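Local coordinates for octenoyl-coa reductase/carboxylase (Streptomyces sp., PDB 4A0S), which catalyses the NADPH-dependent reductive carboxylation of 2-octenoyl-CoA, which supplies an extender unit for cinnabaramide polyketide biosynthesis, at residues A[45-50]-A[393-398]; A[60-65]-A[100-105]; A[223-228]-A[305-310]. One frame throughout, in Å; residues are numbered along the deposited sequence.

The three contacts share no helix or strand, and they illustrate how the chemistry of a contact follows its place in a fold. Interaction 3 is buried and pairs two neighbouring strands of the parallel Rossmann sheet, with backbone hydrogen bonds doing most of the work and an arginine-aspartate pair as accessory. Interactions 1 and 2 are only partly buried, and arginine side chains carry their polar part across the contact. In interaction 1 a charge network lies over the outer side of a helix-to-helix junction; in interaction 2 an arginine and a tryptophan grip a turn of the GroES-like domain. Centres of interactions 2 and 3 are about 41 Å apart, on opposite sides of the chain's centre, and interaction 1 touches neither.

Interaction 1. Residues A[45-50]-A[393-398]; sequences DVRKSL and AAEACR
V46 and R47, in a short helical turn, lie against helix 393-401, their CA atoms 5.9 Å from R398 CA and 5.1 Å from A394 CA respectively. The apolar part is built from four side chains: C397 CB meets V46 CG2 and L50 CD1 at 3.6 Å each, and A394 CB touches both L50 CD1 and R47 CG.

Above it runs a salt-bridge network of D45, R47, E395 and R398. D45 is the N-cap of the turn, its OD1 accepting from R47 N. The same carboxylate is gripped side-on by the R47 guanidinium, with NE on OD1 at 2.9 Å and NH2 on OD2 at 2.7 Å, so two donors share OD1. At its other end R47 NH1 donates to the syn lone pair of E395 OE1 at 3.2 Å. R398 approaches differently. With its CG anti to the backbone N (chi1 -179°), that carbon lies over the rim of the R47 guanidinium, while the R398 guanidinium stacks on the D45 carboxylate, the planes 21° apart and D45 CG over the centre. D45 OD1 lies 3.5 Å from R398 NE but well out of the guanidinium plane, so no N-H points at it and the attraction is between charges. The acids probably offset the repulsion between R398 NE and R47 NH2. D43 forms a further salt bridge with R398 NH2.

Helix 76-82 packs on V46, L50 and C397, strand 24-31 meets L50, and strand 408-412 lies behind A393 and A396.

Interaction 2. Residues A[60-65]-A[100-105]; sequences LAPDEV and GGWATR
W102 and R105, one 3-10 turn apart, close on the type I beta turn A61-E64 that leads into strand 64-73 of the GroES-like domain. The two side chains divide the work: the indole packs on the turn and the guanidinium binds its acid.

With CG anti to the carbonyl carbon (chi1 -72°), W102 directs its ring to the turn and lays one face against A61 and P62. A61 CA stands 3.6 Å from the centroid of the six-membered ring, only 10° off the normal, and P62 CD lies over the five-membered ring, 3.3 Å from W102 NE1; both are CH-pi contacts. The indole N-H is taken by I126 O of the second subunit, where P62 also packs on G127, so the same ring joins the turn to the tetramer interface.

R105 reaches E64 tip to tip, with guanidinium and carboxylate nearly coplanar. The grip is end-on: NH1 donates to the syn lone pair of OE1 at 2.6 Å, and NH2 to OE2 at 2.5 Å. The guanidinium is steadied from behind by R105 NE, which donates to a lone pair of W102 O at 2.7 Å, and by the indole, whose CE3 lies over one of its faces. E59 O takes a further bond from NH1.

E64 OE1 has a second donor: A61 N, 2.9 Å away, approaches it from well above the carboxylate plane, 55° out of it.

Interaction 3. Residues A[223-228]-A[305-310]; sequences IVLIWG and REPDIV. With NAP (NADP nicotinamide-adenine-dinucleotide phosphate), chain F.
I223 meets D308 through both its backbone polar atoms, and a side chain thereby takes part in the start of a parallel strand pair. I223 O accepts from two successive amides, D308 N at 2.7 Å and I309 N at 3.2 Å, while I223 N donates to the anti lone pair of D308 OD2 at 2.7 Å. The side chain thus stands in for a strand carbonyl. The syn lone pair of OD2 takes R305 NH2, also at 2.7 Å, and OD1 forms a salt bridge with R327. I223 CD1 sits 3.5 Å above the centre of the R305 guanidinium.

An alanine at D308 would probably leave I223 N without this acceptor and R305 and R327 without their shared counter-charge, the R305 guanidinium then being held by fewer bonds.

Regular pairing follows: L225 N donates to I309 O at 2.8 Å, V224 lies beside I309 on one face of the sheet, and L225 beside V310 on the other. These are the adjacent central strands of the Rossmann fold, from which the sheet extends to both sides. V310 CG1 touches the edge of W227 at NE1, and beyond it G228 CA approaches NADP O2B at 3.3 Å. The buried carboxylate, with a backbone amide and two arginines around it, is likely to stay ionised.

Interaction 1. Residues A[45-50]-A[393-398]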
loop_
_atom_site.group_PDB
_atom_site.type_symbol
_atom_site.label_atom_id
_atom_site.label_comp_id
_atom_site.label_asym_id
_atom_site.label_seq_id
_atom_site.Cartn_x
_atom_site.Cartn_y
_atom_site.Cartn_z
ATOM N N ASP A 45 29.029 -31.512 9.856
ATOM C CA ASP A 45 30.168 -30.617 9.887
ATOM C C ASP A 45 30.492 -30.098 8.496
ATOM O O ASP A 45 31.038 -30.842 7.659
ATOM C CB ASP A 45 31.375 -31.365 10.476
ATOM C CG ASP A 45 32.571 -30.461 10.734
ATOM O OD1 ASP A 45 32.581 -29.322 10.237
ATOM O OD2 ASP A 45 33.521 -30.907 11.428
ATOM N N VAL A 46 30.169 -28.824 8.253
ATOM C CA VAL A 46 30.391 -28.226 6.925
ATOM C C VAL A 46 31.823 -28.404 6.472
ATOM O O VAL A 46 32.107 -28.357 5.282
ATOM C CB VAL A 46 30.095 -26.722 6.878
ATOM C CG1 VAL A 46 28.658 -26.465 7.216
ATOM C CG2 VAL A 46 31.096 -25.931 7.765
ATOM N N ARG A 47 32.737 -28.595 7.422
ATOM C CA ARG A 47 34.143 -28.682 7.054
ATOM C C ARG A 47 34.427 -30.017 6.393
ATOM O O ARG A 47 35.469 -30.192 5.775
ATOM C CB ARG A 47 35.036 -28.498 8.271
ATOM C CG ARG A 47 34.880 -27.139 8.918
ATOM C CD ARG A 47 35.576 -27.108 10.265
ATOM N NE ARG A 47 34.978 -28.087 11.163
ATOM C CZ ARG A 47 35.369 -28.289 12.420
ATOM N NH1 ARG A 47 36.345 -27.564 12.946
ATOM N NH2 ARG A 47 34.758 -29.199 13.157
ATOM N N LYS A 48 33.499 -30.961 6.518
ATOM C CA LYS A 48 33.672 -32.270 5.885
ATOM C C LYS A 48 33.272 -32.245 4.408
ATOM O O LYS A 48 33.730 -33.068 3.609
ATOM C CB LYS A 48 32.908 -33.351 6.650
ATOM C CG LYS A 48 33.402 -33.528 8.065
ATOM C CD LYS A 48 32.774 -34.730 8.728
ATOM C CE LYS A 48 33.405 -34.989 10.095
ATOM N NZ LYS A 48 34.896 -35.103 10.019
ATOM N N SER A 49 32.445 -31.270 4.044
ATOM C CA SER A 49 31.952 -31.142 2.680
ATOM C C SER A 49 32.671 -30.053 1.912
ATOM O O SER A 49 32.973 -30.226 0.729
ATOM C CB SER A 49 30.468 -30.847 2.699
ATOM O OG SER A 49 30.257 -29.658 3.431
ATOM N N LEU A 50 32.940 -28.930 2.576
ATOM C CA LEU A 50 33.613 -27.804 1.937
ATOM C C LEU A 50 34.967 -28.188 1.373
ATOM O O LEU A 50 35.754 -28.857 2.040
ATOM C CB LEU A 50 33.738 -26.631 2.903
ATOM C CG LEU A 50 32.401 -25.910 3.111
ATOM C CD1 LEU A 50 32.499 -24.867 4.218
ATOM C CD2 LEU A 50 31.890 -25.267 1.807
ATOM N N ALA A 393 37.984 -20.650 5.128
ATOM C CA ALA A 393 36.552 -20.399 4.932
ATOM C C ALA A 393 35.691 -21.528 5.482
ATOM O O ALA A 393 34.594 -21.289 5.982
ATOM C CB ALA A 393 36.243 -20.154 3.460
ATOM N N ALA A 394 36.200 -22.759 5.421
ATOM C CA ALA A 394 35.479 -23.895 6.023
ATOM C C ALA A 394 35.232 -23.681 7.532
ATOM O O ALA A 394 34.135 -23.904 8.041
ATOM C CB ALA A 394 36.227 -25.190 5.772
ATOM N N GLU A 395 36.267 -23.226 8.224
ATOM C CA GLU A 395 36.195 -22.943 9.647
ATOM C C GLU A 395 35.236 -21.805 9.875
ATOM O O GLU A 395 34.381 -21.876 10.750
ATOM C CB GLU A 395 37.576 -22.556 10.178
ATOM C CG GLU A 395 37.622 -22.257 11.668
ATOM C CD GLU A 395 37.115 -23.405 12.516
ATOM O OE1 GLU A 395 37.244 -24.585 12.105
ATOM O OE2 GLU A 395 36.568 -23.121 13.596
ATOM N N ALA A 396 35.371 -20.757 9.067
ATOM C CA ALA A 396 34.460 -19.615 9.144
ATOM C C ALA A 396 33.029 -20.107 9.066
ATOM O O ALA A 396 32.190 -19.734 9.872
ATOM C CB ALA A 396 34.758 -18.621 8.044
ATOM N N CYS A 397 32.771 -20.985 8.105
ATOM C CA CYS A 397 31.466 -21.601 7.928
ATOM C C CYS A 397 31.033 -22.410 9.149
ATOM O O CYS A 397 29.908 -22.267 9.640
ATOM C CB CYS A 397 31.491 -22.485 6.696
ATOM S SG CYS A 397 29.875 -22.786 6.048
ATOM N N ARG A 398 31.946 -23.243 9.645
ATOM C CA ARG A 398 31.715 -24.007 10.858
ATOM C C ARG A 398 31.379 -23.073 12.011
ATOM O O ARG A 398 30.491 -23.357 12.810
ATOM C CB ARG A 398 32.968 -24.824 11.186
ATOM C CG ARG A 398 32.871 -25.696 12.424
ATOM C CD ARG A 398 31.825 -26.770 12.240
ATOM N NE ARG A 398 31.860 -27.744 13.320
ATOM C CZ ARG A 398 30.906 -28.641 13.554
ATOM N NH1 ARG A 398 29.820 -28.681 12.789
ATOM N NH2 ARG A 398 31.035 -29.489 14.567
#

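Interaction 2. Residues A[60-65]-A[100-105]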
loop_
_atom_site.group_PDB
_atom_site.type_symbol
_atom_site.label_atom_id
_atom_site.label_comp_id
_atom_site.label_asym_id
_atom_site.label_seq_id
_atom_site.Cartn_x
_atom_site.Cartn_y
_atom_site.Cartn_z
ATOM N N LEU A 60 31.663 -16.055 -19.526
ATOM C CA LEU A 60 30.813 -14.979 -19.061
ATOM C C LEU A 60 29.632 -14.756 -20.011
ATOM O O LEU A 60 29.805 -14.624 -21.210
ATOM C CB LEU A 60 31.662 -13.722 -18.981
ATOM C CG LEU A 60 31.348 -12.687 -17.921
ATOM C CD1 LEU A 60 31.351 -13.319 -16.516
ATOM C CD2 LEU A 60 32.387 -11.613 -18.076
ATOM N N ALA A 61 28.428 -14.729 -19.464
ATOM C CA ALA A 61 27.223 -14.440 -20.245
ATOM C C ALA A 61 27.217 -12.961 -20.566
ATOM O O ALA A 61 27.931 -12.202 -19.932
ATOM C CB ALA A 61 25.977 -14.816 -19.446
ATOM N N PRO A 62 26.401 -12.535 -21.542
ATOM C CA PRO A 62 26.521 -11.128 -21.929
ATOM C C PRO A 62 26.037 -10.137 -20.872
ATOM O O PRO A 62 26.418 -8.964 -20.913
ATOM C CB PRO A 62 25.661 -11.022 -23.193
ATOM C CG PRO A 62 24.760 -12.218 -23.142
ATOM C CD PRO A 62 25.518 -13.288 -22.444
ATOM N N ASP A 63 25.220 -10.602 -19.935
ATOM C CA ASP A 63 24.651 -9.716 -18.931
ATOM C C ASP A 63 25.416 -9.916 -17.618
ATOM O O ASP A 63 25.006 -9.434 -16.568
ATOM C CB ASP A 63 23.187 -10.051 -18.720
ATOM C CG ASP A 63 22.991 -11.451 -18.164
ATOM O OD1 ASP A 63 23.831 -12.347 -18.452
ATOM O OD2 ASP A 63 22.008 -11.664 -17.417
ATOM N N GLU A 64 26.538 -10.618 -17.693
ATOM C CA GLU A 64 27.271 -10.955 -16.484
ATOM C C GLU A 64 28.558 -10.192 -16.338
ATOM O O GLU A 64 29.094 -9.659 -17.301
ATOM C CB GLU A 64 27.576 -12.437 -16.450
ATOM C CG GLU A 64 26.419 -13.277 -15.979
ATOM C CD GLU A 64 26.661 -14.751 -16.220
ATOM O OE1 GLU A 64 27.755 -15.117 -16.697
ATOM O OE2 GLU A 64 25.751 -15.560 -15.947
ATOM N N VAL A 65 29.072 -10.190 -15.115
ATOM C CA VAL A 65 30.292 -9.498 -14.800
ATOM C C VAL A 65 31.152 -10.454 -14.014
ATOM O O VAL A 65 30.655 -11.183 -13.163
ATOM C CB VAL A 65 30.000 -8.236 -13.970
ATOM C CG1 VAL A 65 31.261 -7.587 -13.550
ATOM C CG2 VAL A 65 29.152 -7.246 -14.794
ATOM N N GLY A 100 18.379 -23.889 -19.979
ATOM C CA GLY A 100 19.144 -23.886 -21.208
ATOM C C GLY A 100 19.964 -22.618 -21.381
ATOM O O GLY A 100 20.060 -21.781 -20.467
ATOM N N GLY A 101 20.555 -22.481 -22.561
ATOM C CA GLY A 101 21.350 -21.311 -22.891
ATOM C C GLY A 101 22.429 -21.126 -21.861
ATOM O O GLY A 101 23.079 -22.088 -21.424
ATOM N N TRP A 102 22.589 -19.880 -21.439
ATOM C CA TRP A 102 23.650 -19.537 -20.510
ATOM C C TRP A 102 23.512 -20.215 -19.169
ATOM O O TRP A 102 24.510 -20.407 -18.478
ATOM C CB TRP A 102 23.727 -18.033 -20.344
ATOM C CG TRP A 102 24.281 -17.383 -21.556
ATOM C CD1 TRP A 102 23.588 -16.701 -22.514
ATOM C CD2 TRP A 102 25.660 -17.368 -21.959
ATOM N NE1 TRP A 102 24.461 -16.247 -23.491
ATOM C CE2 TRP A 102 25.734 -16.650 -23.175
ATOM C CE3 TRP A 102 26.840 -17.896 -21.410
ATOM C CZ2 TRP A 102 26.945 -16.435 -23.850
ATOM C CZ3 TRP A 102 28.046 -17.674 -22.076
ATOM C CH2 TRP A 102 28.082 -16.956 -23.292
ATOM N N ALA A 103 22.288 -20.600 -18.806
ATOM C CA ALA A 103 22.066 -21.206 -17.489
ATOM C C ALA A 103 22.763 -22.549 -17.325
ATOM O O ALA A 103 23.060 -22.941 -16.202
ATOM C CB ALA A 103 20.581 -21.337 -17.180
ATOM N N THR A 104 23.038 -23.247 -18.428
ATOM C CA THR A 104 23.551 -24.620 -18.290
ATOM C C THR A 104 24.908 -24.628 -17.592
ATOM O O THR A 104 25.272 -25.606 -16.979
ATOM C CB THR A 104 23.642 -25.424 -19.628
ATOM O OG1 THR A 104 24.792 -25.007 -20.358
ATOM C CG2 THR A 104 22.403 -25.249 -20.472
ATOM N N ARG A 105 25.638 -23.520 -17.675
ATOM C CA ARG A 105 26.941 -23.410 -17.014
ATOM C C ARG A 105 26.878 -23.699 -15.527
ATOM O O ARG A 105 27.842 -24.206 -14.961
ATOM C CB ARG A 105 27.556 -22.030 -17.213
ATOM C CG ARG A 105 27.954 -21.689 -18.653
ATOM C CD ARG A 105 28.175 -20.187 -18.705
ATOM N NE ARG A 105 27.011 -19.511 -18.115
ATOM C CZ ARG A 105 27.027 -18.339 -17.495
ATOM N NH1 ARG A 105 28.156 -17.650 -17.361
ATOM N NH2 ARG A 105 25.896 -17.857 -17.017
#

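Interaction 3. Residues A[223-228]-A[305-310]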
loop_
_atom_site.group_PDB
_atom_site.type_symbol
_atom_site.label_atom_id
_atom_site.label_comp_id
_atom_site.label_asym_id
_atom_site.label_seq_id
_atom_site.Cartn_x
_atom_site.Cartn_y
_atom_site.Cartn_z
ATOM N N ILE A 223 7.814 -0.718 17.297
ATOM C CA ILE A 223 8.595 -1.596 18.143
ATOM C C ILE A 223 8.786 -2.873 17.359
ATOM O O ILE A 223 7.827 -3.441 16.854
ATOM C CB ILE A 223 7.876 -1.856 19.466
ATOM C CG1 ILE A 223 7.829 -0.555 20.264
ATOM C CG2 ILE A 223 8.593 -2.949 20.245
ATOM C CD1 ILE A 223 6.688 -0.462 21.222
ATOM N N VAL A 224 10.026 -3.302 17.215
ATOM C CA VAL A 224 10.306 -4.442 16.375
ATOM C C VAL A 224 11.029 -5.465 17.207
ATOM O O VAL A 224 12.141 -5.224 17.686
ATOM C CB VAL A 224 11.177 -4.075 15.158
ATOM C CG1 VAL A 224 11.406 -5.292 14.293
ATOM C CG2 VAL A 224 10.521 -2.953 14.333
ATOM N N LEU A 225 10.392 -6.612 17.374
ATOM C CA LEU A 225 10.996 -7.692 18.105
ATOM C C LEU A 225 11.870 -8.444 17.140
ATOM O O LEU A 225 11.413 -8.886 16.087
ATOM C CB LEU A 225 9.934 -8.615 18.661
ATOM C CG LEU A 225 10.447 -9.750 19.541
ATOM C CD1 LEU A 225 10.958 -9.193 20.860
ATOM C CD2 LEU A 225 9.336 -10.738 19.773
ATOM N N ILE A 226 13.138 -8.576 17.479
ATOM C CA ILE A 226 14.071 -9.171 16.560
ATOM C C ILE A 226 14.575 -10.460 17.176
ATOM O O ILE A 226 15.309 -10.438 18.157
ATOM C CB ILE A 226 15.245 -8.226 16.266
ATOM C CG1 ILE A 226 14.709 -6.896 15.717
ATOM C CG2 ILE A 226 16.234 -8.889 15.284
ATOM C CD1 ILE A 226 15.660 -5.768 15.796
ATOM N N TRP A 227 14.168 -11.577 16.592
ATOM C CA TRP A 227 14.714 -12.871 16.961
ATOM C C TRP A 227 16.142 -13.043 16.478
ATOM O O TRP A 227 16.570 -12.376 15.528
ATOM C CB TRP A 227 13.862 -13.971 16.365
ATOM C CG TRP A 227 12.536 -14.063 16.980
ATOM C CD1 TRP A 227 11.347 -13.661 16.435
ATOM C CD2 TRP A 227 12.233 -14.578 18.272
ATOM N NE1 TRP A 227 10.327 -13.898 17.303
ATOM C CE2 TRP A 227 10.834 -14.472 18.441
ATOM C CE3 TRP A 227 13.002 -15.139 19.304
ATOM C CZ2 TRP A 227 10.183 -14.900 19.605
ATOM C CZ3 TRP A 227 12.359 -15.563 20.459
ATOM C CH2 TRP A 227 10.960 -15.444 20.599
ATOM N N GLY A 228 16.869 -13.963 17.116
ATOM C CA GLY A 228 18.243 -14.264 16.720
ATOM C C GLY A 228 18.980 -12.984 16.398
ATOM O O GLY A 228 19.648 -12.881 15.360
ATOM N N ARG A 305 4.939 -1.266 24.372
ATOM C CA ARG A 305 3.832 -1.923 23.681
ATOM C C ARG A 305 4.255 -3.279 23.161
ATOM O O ARG A 305 5.436 -3.581 23.098
ATOM C CB ARG A 305 3.360 -1.088 22.476
ATOM C CG ARG A 305 3.006 0.346 22.790
ATOM C CD ARG A 305 2.448 1.062 21.561
ATOM N NE ARG A 305 3.222 0.815 20.347
ATOM C CZ ARG A 305 4.183 1.608 19.891
ATOM N NH1 ARG A 305 4.531 2.697 20.554
ATOM N NH2 ARG A 305 4.818 1.292 18.772
ATOM N N GLU A 306 3.280 -4.077 22.754
ATOM C CA GLU A 306 3.553 -5.262 21.959
ATOM C C GLU A 306 4.303 -4.887 20.692
ATOM O O GLU A 306 4.139 -3.790 20.162
ATOM C CB GLU A 306 2.264 -5.973 21.583
ATOM C CG GLU A 306 1.557 -6.615 22.758
ATOM C CD GLU A 306 0.102 -6.926 22.428
ATOM O OE1 GLU A 306 -0.646 -5.996 22.026
ATOM O OE2 GLU A 306 -0.286 -8.099 22.551
ATOM N N PRO A 307 5.146 -5.798 20.202
ATOM C CA PRO A 307 5.855 -5.424 18.997
ATOM C C PRO A 307 4.905 -5.193 17.826
ATOM O O PRO A 307 3.887 -5.856 17.714
ATOM C CB PRO A 307 6.761 -6.626 18.736
ATOM C CG PRO A 307 6.155 -7.739 19.459
ATOM C CD PRO A 307 5.545 -7.126 20.686
ATOM N N ASP A 308 5.250 -4.233 16.988
ATOM C CA ASP A 308 4.495 -3.910 15.795
ATOM C C ASP A 308 4.921 -4.854 14.698
ATOM O O ASP A 308 4.121 -5.262 13.863
ATOM C CB ASP A 308 4.813 -2.474 15.413
ATOM C CG ASP A 308 4.303 -1.504 16.453
ATOM O OD1 ASP A 308 3.072 -1.468 16.624
ATOM O OD2 ASP A 308 5.118 -0.840 17.134
ATOM N N ILE A 309 6.208 -5.184 14.711
ATOM C CA ILE A 309 6.773 -6.097 13.730
ATOM C C ILE A 309 7.617 -7.089 14.493
ATOM O O ILE A 309 8.401 -6.703 15.363
ATOM C CB ILE A 309 7.660 -5.369 12.700
ATOM C CG1 ILE A 309 6.856 -4.345 11.894
ATOM C CG2 ILE A 309 8.336 -6.369 11.732
ATOM C CD1 ILE A 309 7.752 -3.298 11.252
ATOM N N VAL A 310 7.446 -8.360 14.163
ATOM C CA VAL A 310 8.308 -9.385 14.680
ATOM C C VAL A 310 9.154 -9.839 13.516
ATOM O O VAL A 310 8.648 -10.237 12.467
ATOM C CB VAL A 310 7.530 -10.569 15.246
ATOM C CG1 VAL A 310 8.485 -11.600 15.787
ATOM C CG2 VAL A 310 6.561 -10.083 16.310
HETATM P PA NAP F . 23.231 -16.213 11.844
HETATM O O1A NAP F . 24.256 -15.046 11.588
HETATM O O2A NAP F . 23.803 -17.526 12.286
HETATM O O5B NAP F . 22.273 -15.698 12.932
HETATM C C5B NAP F . 21.162 -16.514 13.245
HETATM C C4B NAP F . 20.763 -16.175 14.672
HETATM O O4B NAP F . 19.608 -16.978 14.948
HETATM C C3B NAP F . 21.842 -16.550 15.710
HETATM O O3B NAP F . 22.300 -15.326 16.249
HETATM C C2B NAP F . 21.073 -17.246 16.822
HETATM O O2B NAP F . 20.567 -16.322 17.785
HETATM C C1B NAP F . 19.905 -17.851 16.129
HETATM N N9A NAP F . 20.316 -19.178 15.607
HETATM C C8A NAP F . 21.517 -19.584 15.163
HETATM N N7A NAP F . 21.453 -20.853 14.741
HETATM C C5A NAP F . 20.198 -21.235 14.927
HETATM C C6A NAP F . 19.552 -22.426 14.709
HETATM N N6A NAP F . 20.216 -23.451 14.176
HETATM N N1A NAP F . 18.264 -22.503 15.004
HETATM C C2A NAP F . 17.598 -21.463 15.498
HETATM N N3A NAP F . 18.182 -20.312 15.748
HETATM C C4A NAP F . 19.481 -20.184 15.462
HETATM O O3 NAP F . 22.335 -16.467 10.541
HETATM P PN NAP F . 21.591 -15.293 9.734
HETATM O O1N NAP F . 22.639 -14.941 8.621
HETATM O O2N NAP F . 21.065 -14.181 10.604
HETATM O O5D NAP F . 20.439 -16.187 9.084
HETATM C C5D NAP F . 19.429 -16.624 9.989
HETATM C C4D NAP F . 18.457 -17.402 9.148
HETATM O O4D NAP F . 17.983 -16.478 8.108
HETATM C C3D NAP F . 19.104 -18.566 8.396
HETATM O O3D NAP F . 18.100 -19.600 8.465
HETATM C C2D NAP F . 19.272 -18.051 6.983
HETATM O O2D NAP F . 19.237 -19.125 6.014
HETATM C C1D NAP F . 17.981 -17.262 6.880
HETATM N N1N NAP F . 18.233 -16.187 5.949
HETATM C C2N NAP F . 17.307 -16.004 4.945
HETATM C C3N NAP F . 17.559 -14.976 4.081
HETATM C C7N NAP F . 16.571 -14.791 2.996
HETATM O O7N NAP F . 15.527 -15.449 2.943
HETATM N N7N NAP F . 16.959 -13.911 2.113
HETATM C C4N NAP F . 18.681 -14.150 4.196
HETATM C C5N NAP F . 19.611 -14.314 5.208
HETATM C C6N NAP F . 19.376 -15.347 6.102
HETATM P P2B NAP F . 20.113 -16.975 19.184
HETATM O O1X NAP F . 20.097 -15.581 20.028
HETATM O O2X NAP F . 18.626 -17.585 19.078
HETATM O O3X NAP F . 21.246 -17.933 19.462
#